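Local coordinates for tetratricopeptide TPR_2 repeat protein (PDB 5DJS) that combines tetratricopeptide repeats with a GT-B type domain of glycosyl transferase family 41 and holds uridine-5'-diphosphate in the crystal, at residues G91-E94 against R95-S99. The protein carries 1 engineered substitution. Residues are numbered along the deposited sequence; the frame is centred on the assembly and turned at random.
Sequences GQVE and RGITS
CG1 of Val93 stands opposite the backbone N (chi1 174°), whereas CG1 of Ile97 lies beside its own N (chi1 -72°) and CD1 extends onward from there. These torsions bring Val93 CG1 to 3.7 Å from Ile97 CD1. The two residues are one helical turn apart, at the start of helix 93-106. Glu94 runs alongside Ile97 in the same direction. A bend at chi2 brings Glu94 OE1 to 3.8 Å from Ile97 CD1, while OE2 is hydrogen-bonded to Ser124. Ile97 also touches Leu117 and Ala120 of helix 111-120, and Val93 reaches Tyr123 and Ser124.

Gln92 is the N-cap residue. Its carbonyl O accepts the first bond of the turn, from Gly96 N at 3.2 Å. The next comes from Ile97 N to Val93 O at 3.0 Å and is nearly straight. Glu94 O takes two donors from Thr98, N at 3.2 Å and the hydroxyl OG1 at 2.9 Å. They approach from opposite faces of the carbonyl plane. On another side of the turn, the Gln92 amide passes the extended Arg95 chain, and Gln92 NE2 lies 3.7 Å from Arg95 CD. The amide and guanidinium planes are inclined by 48°, and the contact is loose.

Gly91 closes helix 77-89 in a Schellman motif. The link to helix 93-106 lies within one tetratricopeptide repeat. Val93 and Ile97 form an apolar patch against the loop at Tyr123 and helix 111-120. The double grip on Glu94 O ties the exposed Thr98 hydroxyl back to the backbone and probably restrains its rotation.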
# COMPACT_ATOMS: atom_id res chain seq x y z
N GLY A 91 2.17 -10.74 -10.01
CA GLY A 91 1.18 -10.51 -11.06
C GLY A 91 0.23 -11.67 -11.30
O GLY A 91 -0.69 -11.56 -12.13
N GLN A 92 0.43 -12.79 -10.60
CA GLN A 92 -0.37 -14.01 -10.82
C GLN A 92 -1.39 -14.08 -9.71
O GLN A 92 -1.28 -14.91 -8.81
CB GLN A 92 0.53 -15.25 -10.84
CG GLN A 92 1.71 -15.12 -11.79
CD GLN A 92 2.59 -16.34 -11.80
OE1 GLN A 92 3.70 -16.33 -11.25
NE2 GLN A 92 2.11 -17.41 -12.41
N VAL A 93 -2.40 -13.22 -9.80
CA VAL A 93 -3.34 -12.98 -8.70
C VAL A 93 -4.23 -14.19 -8.39
O VAL A 93 -4.39 -14.53 -7.23
CB VAL A 93 -4.20 -11.70 -8.93
CG1 VAL A 93 -5.28 -11.53 -7.86
CG2 VAL A 93 -3.30 -10.46 -8.93
N GLU A 94 -4.80 -14.83 -9.40
CA GLU A 94 -5.69 -15.97 -9.16
C GLU A 94 -4.96 -17.20 -8.60
O GLU A 94 -5.51 -17.91 -7.77
CB GLU A 94 -6.49 -16.36 -10.41
CG GLU A 94 -7.44 -15.29 -10.96
CD GLU A 94 -8.34 -14.64 -9.91
OE1 GLU A 94 -8.84 -15.34 -8.98
OE2 GLU A 94 -8.57 -13.41 -10.02
N ARG A 95 -3.74 -17.45 -9.06
CA ARG A 95 -2.91 -18.54 -8.54
C ARG A 95 -2.54 -18.34 -7.06
O ARG A 95 -2.46 -19.31 -6.29
CB ARG A 95 -1.63 -18.73 -9.36
CG ARG A 95 -1.80 -19.52 -10.65
CD ARG A 95 -0.45 -19.81 -11.29
NE ARG A 95 -0.56 -20.66 -12.48
CZ ARG A 95 -0.96 -20.26 -13.69
NH1 ARG A 95 -1.32 -19.00 -13.93
NH2 ARG A 95 -1.02 -21.14 -14.69
N GLY A 96 -2.31 -17.08 -6.68
CA GLY A 96 -2.01 -16.71 -5.31
C GLY A 96 -3.22 -16.84 -4.40
O GLY A 96 -3.12 -17.38 -3.30
N ILE A 97 -4.36 -16.34 -4.85
CA ILE A 97 -5.62 -16.46 -4.10
C ILE A 97 -5.85 -17.93 -3.73
O ILE A 97 -6.10 -18.24 -2.57
CB ILE A 97 -6.82 -15.85 -4.87
CG1 ILE A 97 -6.72 -14.31 -4.86
CG2 ILE A 97 -8.16 -16.26 -4.26
CD1 ILE A 97 -7.62 -13.59 -5.86
N THR A 98 -5.72 -18.83 -4.71
CA THR A 98 -5.78 -20.27 -4.47
C THR A 98 -4.83 -20.70 -3.37
O THR A 98 -5.26 -21.37 -2.44
CB THR A 98 -5.46 -21.07 -5.75
OG1 THR A 98 -6.27 -20.58 -6.82
CG2 THR A 98 -5.74 -22.57 -5.54
N SER A 99 -3.55 -20.33 -3.47
CA SER A 99 -2.59 -20.63 -2.40
C SER A 99 -3.03 -20.12 -1.01
O SER A 99 -2.83 -20.81 -0.00
CB SER A 99 -1.20 -20.10 -2.75
OG SER A 99 -0.42 -21.12 -3.33